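Local coordinates for protein colicin B (PDB 1RH1) that kills Escherichia coli and closely related bacteria by forming channels in the cytoplasmic membrane, which depolarise it and dissipate cellular energy, at residues 104-107 with 108-112; 475-478 with 479-483; 491-494 with 495-499. One frame throughout, in Å; residues are numbered along the deposited sequence.

Contact 1 of 3, residues 104-107 with 108-112; sequences TVLE and NGLRG
Asn108 N donates to Thr104 O at 3.1 Å, its N-H aimed almost straight at the acceptor (165°). Gly109 N does the same to Val105 O, at 2.9 Å. These are regular i to i+4 helical bonds. One residue later the pattern frays. Leu110 N divides itself between Leu106 O and Glu107 O, weakly with each because its N-H points straight at neither, and Arg111 N reaches Glu107 O only by a long, weak bond of 3.5 Å. Arg111 N also donates to Asn108 O and Gly112 N to Gly109 O, so i to i+3 bonding takes over as the chain leaves the helix.

Side chains fill in around these bonds. The CG of Asn108 lies beside its own backbone N (chi1 -74°), which brings the amide back over the preceding turn: its CG comes within 3.3 Å of Thr104 O, although ND2 is badly angled for a bond there. Thr104 OG1 has its own hydrogen bond, to Ser100 O one turn earlier. A polar amide suits this exposed side of the helix, as do the carboxylate of Glu107 and the guanidinium of Arg111, whose edge faces Asn108 CG in plane.

On the other side Leu106 and Leu110, one turn apart, cross at a slant, CD2 of Leu106 lying 3.8 Å from both CG and CD1 of Leu110. Branched apolar side chains suit that side because it rests on sheet strands: both leucines touch Ala121 and Tyr254, and Leu106 also meets Val123 and Tyr169. Gly109 adds no side chain to the final turn. The whole is the C-terminal end of an amphipathic surface helix, 99-110, laid against an antiparallel beta sheet.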
loop_
_atom_site.group_PDB
_atom_site.type_symbol
_atom_site.label_atom_id
_atom_site.label_comp_id
_atom_site.label_asym_id
_atom_site.label_seq_id
_atom_site.Cartn_x
_atom_site.Cartn_y
_atom_site.Cartn_z
ATOM N N THR A 104 18.559 16.226 3.092
ATOM C CA THR A 104 18.157 17.399 3.844
ATOM C C THR A 104 16.767 17.831 3.439
ATOM O O THR A 104 15.985 18.109 4.333
ATOM C CB THR A 104 19.112 18.523 3.606
ATOM O OG1 THR A 104 20.357 18.113 4.120
ATOM C CG2 THR A 104 18.704 19.772 4.305
ATOM N N VAL A 105 16.404 17.865 2.154
ATOM C CA VAL A 105 15.048 18.198 1.740
ATOM C C VAL A 105 14.075 17.115 2.181
ATOM O O VAL A 105 12.962 17.438 2.600
ATOM C CB VAL A 105 15.023 18.370 0.220
ATOM C CG1 VAL A 105 13.629 18.586 -0.321
ATOM C CG2 VAL A 105 15.867 19.586 -0.103
ATOM N N LEU A 106 14.476 15.829 2.154
ATOM C CA LEU A 106 13.592 14.757 2.579
ATOM C C LEU A 106 13.291 14.913 4.047
ATOM O O LEU A 106 12.112 14.985 4.361
ATOM C CB LEU A 106 14.197 13.412 2.418
ATOM C CG LEU A 106 13.357 12.297 1.885
ATOM C CD1 LEU A 106 13.965 11.054 2.437
ATOM C CD2 LEU A 106 11.929 12.321 2.324
ATOM N N GLU A 107 14.304 15.035 4.925
ATOM C CA GLU A 107 14.129 15.206 6.371
ATOM C C GLU A 107 13.241 16.395 6.727
ATOM O O GLU A 107 12.234 16.242 7.416
ATOM C CB GLU A 107 15.481 15.384 7.030
ATOM C CG GLU A 107 16.391 14.153 7.033
ATOM C CD GLU A 107 17.796 14.331 7.641
ATOM O OE1 GLU A 107 18.502 13.326 7.781
ATOM O OE2 GLU A 107 18.209 15.456 7.966
ATOM N N ASN A 108 13.589 17.583 6.215
ATOM C CA ASN A 108 12.772 18.776 6.340
ATOM C C ASN A 108 11.343 18.541 5.886
ATOM O O ASN A 108 10.426 18.820 6.648
ATOM C CB ASN A 108 13.308 19.922 5.508
ATOM C CG ASN A 108 14.552 20.611 6.038
ATOM O OD1 ASN A 108 14.813 21.760 5.701
ATOM N ND2 ASN A 108 15.375 19.989 6.867
ATOM N N GLY A 109 11.077 17.990 4.709
ATOM C CA GLY A 109 9.701 17.825 4.285
ATOM C C GLY A 109 8.910 16.838 5.126
ATOM O O GLY A 109 7.677 16.909 5.194
ATOM N N LEU A 110 9.634 15.922 5.771
ATOM C CA LEU A 110 9.014 14.877 6.556
ATOM C C LEU A 110 8.472 15.364 7.871
ATOM O O LEU A 110 7.699 14.676 8.522
ATOM C CB LEU A 110 10.011 13.766 6.818
ATOM C CG LEU A 110 10.383 12.821 5.706
ATOM C CD1 LEU A 110 11.584 12.030 6.131
ATOM C CD2 LEU A 110 9.211 11.940 5.369
ATOM N N ARG A 111 8.907 16.546 8.285
ATOM C CA ARG A 111 8.401 17.207 9.470
ATOM C C ARG A 111 7.006 17.786 9.225
ATOM O O ARG A 111 6.304 18.161 10.162
ATOM C CB ARG A 111 9.340 18.312 9.834
ATOM C CG ARG A 111 10.713 17.931 10.378
ATOM C CD ARG A 111 11.676 19.111 10.225
ATOM N NE ARG A 111 11.069 20.367 10.640
ATOM C CZ ARG A 111 11.154 21.514 9.941
ATOM N NH1 ARG A 111 11.840 21.597 8.777
ATOM N NH2 ARG A 111 10.478 22.581 10.407
ATOM N N GLY A 112 6.594 17.893 7.956
ATOM C CA GLY A 112 5.296 18.405 7.544
ATOM C C GLY A 112 4.358 17.309 7.035
ATOM O O GLY A 112 3.364 17.557 6.344
#

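Contact 2 of 3, residues 475-478 with 479-483; sequences FGLS and ATVVG
Ser478 holds the N-cap position of helix 479-495, and the first turn, from Ala479 to Val482, winds up from it past Leu477. Ala479 leads, its small methyl fitting the first turn and touching Tyr339 of helix 291-340. Thr480 follows, its OG1 3.8 Å from Ser478 OG, so two hydroxyls gather at the solvent-exposed start of the helix.

Val481 turns inward. Its CG1, anti to the backbone N (chi1 -176°), meets Leu477 CD1 at 3.5 Å, the two side chains crossing at about a right angle. The other branch, CG2, passes 3.5 Å from Ser478 OG. A beta-branched residue suits this place because one methyl meets the leucine while the other lies by the serine hydroxyl; beyond them, Leu477 touches Ala395 and Val481 touches Ile392, both of helix 386-398.

Val482 closes the turn. Its N-H points at Ser478 O without bending (2.9 Å, 179°), approaching nearly along the C=O axis, while its CG2 packs 4.0 Å from Leu477 CB. Val482 also reaches Lys335 and Val336 of helix 291-340.

Chemically, the entry is divided: hydroxyls stand at the exposed tip, whereas Leu477, Val481 and Val482 make an apolar patch facing neighbouring helices, consistent with the start of a predicted membrane-spanning segment.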
loop_
_atom_site.group_PDB
_atom_site.type_symbol
_atom_site.label_atom_id
_atom_site.label_comp_id
_atom_site.label_asym_id
_atom_site.label_seq_id
_atom_site.Cartn_x
_atom_site.Cartn_y
_atom_site.Cartn_z
ATOM N N PHE A 475 -38.278 10.518 15.329
ATOM C CA PHE A 475 -39.705 10.562 15.131
ATOM C C PHE A 475 -40.411 11.078 16.363
ATOM O O PHE A 475 -39.989 10.820 17.498
ATOM C CB PHE A 475 -40.234 9.193 14.833
ATOM C CG PHE A 475 -40.093 8.695 13.412
ATOM C CD1 PHE A 475 -40.360 7.338 13.163
ATOM C CD2 PHE A 475 -39.740 9.557 12.369
ATOM C CE1 PHE A 475 -40.279 6.841 11.867
ATOM C CE2 PHE A 475 -39.659 9.049 11.078
ATOM C CZ PHE A 475 -39.929 7.700 10.835
ATOM N N GLY A 476 -41.477 11.847 16.125
ATOM C CA GLY A 476 -42.317 12.246 17.235
ATOM C C GLY A 476 -43.293 11.098 17.509
ATOM O O GLY A 476 -44.400 11.098 16.937
ATOM N N LEU A 477 -42.909 10.088 18.324
ATOM C CA LEU A 477 -43.809 8.955 18.579
ATOM C C LEU A 477 -43.821 8.559 20.055
ATOM O O LEU A 477 -42.811 8.714 20.754
ATOM C CB LEU A 477 -43.402 7.695 17.799
ATOM C CG LEU A 477 -43.047 7.694 16.327
ATOM C CD1 LEU A 477 -42.390 6.369 16.015
ATOM C CD2 LEU A 477 -44.266 7.960 15.472
ATOM N N SER A 478 -44.948 7.989 20.527
ATOM C CA SER A 478 -45.071 7.549 21.905
ATOM C C SER A 478 -44.181 6.350 22.251
ATOM O O SER A 478 -43.601 5.739 21.356
ATOM C CB SER A 478 -46.531 7.216 22.172
ATOM O OG SER A 478 -46.939 5.899 21.829
ATOM N N ALA A 479 -44.028 5.973 23.522
ATOM C CA ALA A 479 -43.204 4.837 23.896
ATOM C C ALA A 479 -43.640 3.459 23.404
ATOM O O ALA A 479 -42.804 2.573 23.180
ATOM C CB ALA A 479 -43.105 4.737 25.391
ATOM N N THR A 480 -44.950 3.267 23.197
ATOM C CA THR A 480 -45.466 1.976 22.758
ATOM C C THR A 480 -44.963 1.715 21.367
ATOM O O THR A 480 -44.388 0.669 21.084
ATOM C CB THR A 480 -46.977 1.937 22.700
ATOM O OG1 THR A 480 -47.458 2.701 23.784
ATOM C CG2 THR A 480 -47.511 0.526 22.832
ATOM N N VAL A 481 -45.145 2.776 20.577
ATOM C CA VAL A 481 -44.750 2.872 19.190
ATOM C C VAL A 481 -43.239 2.800 19.081
ATOM O O VAL A 481 -42.777 1.912 18.376
ATOM C CB VAL A 481 -45.296 4.183 18.634
ATOM C CG1 VAL A 481 -45.006 4.311 17.161
ATOM C CG2 VAL A 481 -46.799 4.188 18.809
ATOM N N VAL A 482 -42.429 3.638 19.743
ATOM C CA VAL A 482 -40.967 3.547 19.679
ATOM C C VAL A 482 -40.462 2.132 19.976
ATOM O O VAL A 482 -39.480 1.685 19.384
ATOM C CB VAL A 482 -40.357 4.563 20.674
ATOM C CG1 VAL A 482 -38.842 4.457 20.844
ATOM C CG2 VAL A 482 -40.671 5.924 20.090
ATOM N N GLY A 483 -41.153 1.401 20.853
ATOM C CA GLY A 483 -40.804 0.018 21.090
ATOM C C GLY A 483 -41.071 -0.869 19.863
ATOM O O GLY A 483 -40.219 -1.669 19.471
#

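Contact 3 of 3, residues 491-494 with 495-499; sequences GAIG and AFIDD
Gly494 O receives two backbone bonds, from Asp498 N at 2.7 Å and from Ile497 N at 2.8 Å, and this forked acceptor marks the C-terminal end of helix 479-495 in the pore-forming domain. The two donors differ in approach. Asp498 N-H is nearly straight (174°) and comes almost head-on to the carbonyl, whereas Ile497 N sits above the carbonyl plane, 44° out of it. Just before the fork, Ala495 N makes an ordinary helical bond to Gly491 O, also from above the plane, and Phe496 N reaches Ile493 O weakly at 3.5 Å.

Side chains gather round this tightened turn. Ile497 CG1 stands beside its backbone N (chi1 -49°), which lays it against Ile493 O at 3.2 Å. The isoleucines run side by side in the same direction, with Ile493 CG2 4.1 Å from Ile497 CD1. The Phe496 ring brings CD1 to 3.7 Å from Ala492 O. Glycine at 494 adds no side chain to the turn, and the methyl of Ala495 is small enough to sit near Gly491 O.

Neighbouring helices position this first shell. Helix 342-357 receives both isoleucines at Ile355, the Phe496 ring packs on Met444 and Val447 of helix 441-452, and Ala495 fits against Ala369 and Ile373 of helix 366-376. Large apolar groups thus suit a helix end surrounded by protein. One carbonyl of this end, Ala495 O, accepts from Arg364 NE.

Asp498 stands just before the turn that leads into the next helix, 500-510. An aspartate suits this place because its short carboxylate can reach an N-H of the coming turn: Asp498 OD2 accepts from Lys500 N.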
loop_
_atom_site.group_PDB
_atom_site.type_symbol
_atom_site.label_atom_id
_atom_site.label_comp_id
_atom_site.label_asym_id
_atom_site.label_seq_id
_atom_site.Cartn_x
_atom_site.Cartn_y
_atom_site.Cartn_z
ATOM N N GLY A 491 -34.991 -6.183 13.991
ATOM C CA GLY A 491 -35.222 -7.428 13.293
ATOM C C GLY A 491 -34.929 -7.230 11.818
ATOM O O GLY A 491 -34.464 -8.176 11.192
ATOM N N ALA A 492 -35.127 -6.028 11.242
ATOM C CA ALA A 492 -34.834 -5.793 9.835
ATOM C C ALA A 492 -33.340 -5.631 9.591
ATOM O O ALA A 492 -32.794 -6.356 8.767
ATOM C CB ALA A 492 -35.534 -4.546 9.336
ATOM N N ILE A 493 -32.601 -4.753 10.258
ATOM C CA ILE A 493 -31.156 -4.712 10.091
ATOM C C ILE A 493 -30.536 -6.055 10.479
ATOM O O ILE A 493 -29.548 -6.510 9.905
ATOM C CB ILE A 493 -30.622 -3.635 10.964
ATOM C CG1 ILE A 493 -31.191 -2.341 10.486
ATOM C CG2 ILE A 493 -29.116 -3.606 10.920
ATOM C CD1 ILE A 493 -31.028 -1.290 11.582
ATOM N N GLY A 494 -31.170 -6.716 11.449
ATOM C CA GLY A 494 -30.724 -8.016 11.931
ATOM C C GLY A 494 -30.643 -9.077 10.841
ATOM O O GLY A 494 -29.582 -9.672 10.619
ATOM N N ALA A 495 -31.786 -9.224 10.152
ATOM C CA ALA A 495 -31.986 -10.174 9.066
ATOM C C ALA A 495 -30.977 -10.150 7.919
ATOM O O ALA A 495 -30.798 -11.167 7.266
ATOM C CB ALA A 495 -33.365 -9.963 8.477
ATOM N N PHE A 496 -30.316 -9.024 7.641
ATOM C CA PHE A 496 -29.295 -8.921 6.616
ATOM C C PHE A 496 -27.937 -9.318 7.151
ATOM O O PHE A 496 -26.957 -9.360 6.402
ATOM C CB PHE A 496 -29.190 -7.472 6.062
ATOM C CG PHE A 496 -30.283 -7.147 5.044
ATOM C CD1 PHE A 496 -31.305 -6.258 5.371
ATOM C CD2 PHE A 496 -30.292 -7.792 3.798
ATOM C CE1 PHE A 496 -32.327 -6.031 4.458
ATOM C CE2 PHE A 496 -31.320 -7.556 2.889
ATOM C CZ PHE A 496 -32.339 -6.678 3.222
ATOM N N ILE A 497 -27.853 -9.585 8.458
ATOM C CA ILE A 497 -26.569 -9.869 9.079
ATOM C C ILE A 497 -26.589 -11.271 9.627
ATOM O O ILE A 497 -25.735 -12.100 9.313
ATOM C CB ILE A 497 -26.250 -8.879 10.247
ATOM C CG1 ILE A 497 -26.449 -7.417 9.876
ATOM C CG2 ILE A 497 -24.786 -9.083 10.601
ATOM C CD1 ILE A 497 -26.108 -6.416 10.962
ATOM N N ASP A 498 -27.615 -11.539 10.417
ATOM C CA ASP A 498 -27.656 -12.815 11.064
ATOM C C ASP A 498 -29.043 -13.186 11.510
ATOM O O ASP A 498 -29.835 -12.304 11.825
ATOM C CB ASP A 498 -26.732 -12.747 12.248
ATOM C CG ASP A 498 -26.076 -14.062 12.590
ATOM O OD1 ASP A 498 -24.852 -14.052 12.687
ATOM O OD2 ASP A 498 -26.763 -15.076 12.752
ATOM N N ASP A 499 -29.342 -14.484 11.570
ATOM C CA ASP A 499 -30.630 -14.931 12.067
ATOM C C ASP A 499 -30.585 -14.953 13.588
ATOM O O ASP A 499 -31.653 -14.936 14.206
ATOM C CB ASP A 499 -30.962 -16.332 11.519
ATOM C CG ASP A 499 -32.321 -16.889 11.943
ATOM O OD1 ASP A 499 -33.352 -16.399 11.479
ATOM O OD2 ASP A 499 -32.343 -17.821 12.748
#

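In chain order the contacts run from 1 to 3. Contact 1 lies on helix 99-110 in the N-terminal, sheet-rich part of colicin B; contacts 2 and 3 lie in the helical pore-forming domain, which packs in part against the far end of the long helix 291-340. Centres of contacts 1 and 2 are about 58 Å apart. Contacts 1 and 3, about 50 Å apart between centres, lie on opposite sides of the chain's centre. Contacts 2 and 3 mark the entry to and exit from one helix, 479-495, with centres about 21 Å apart. Together they delimit a mostly apolar helix packed among others, consistent with a predicted transmembrane segment held within a soluble protein.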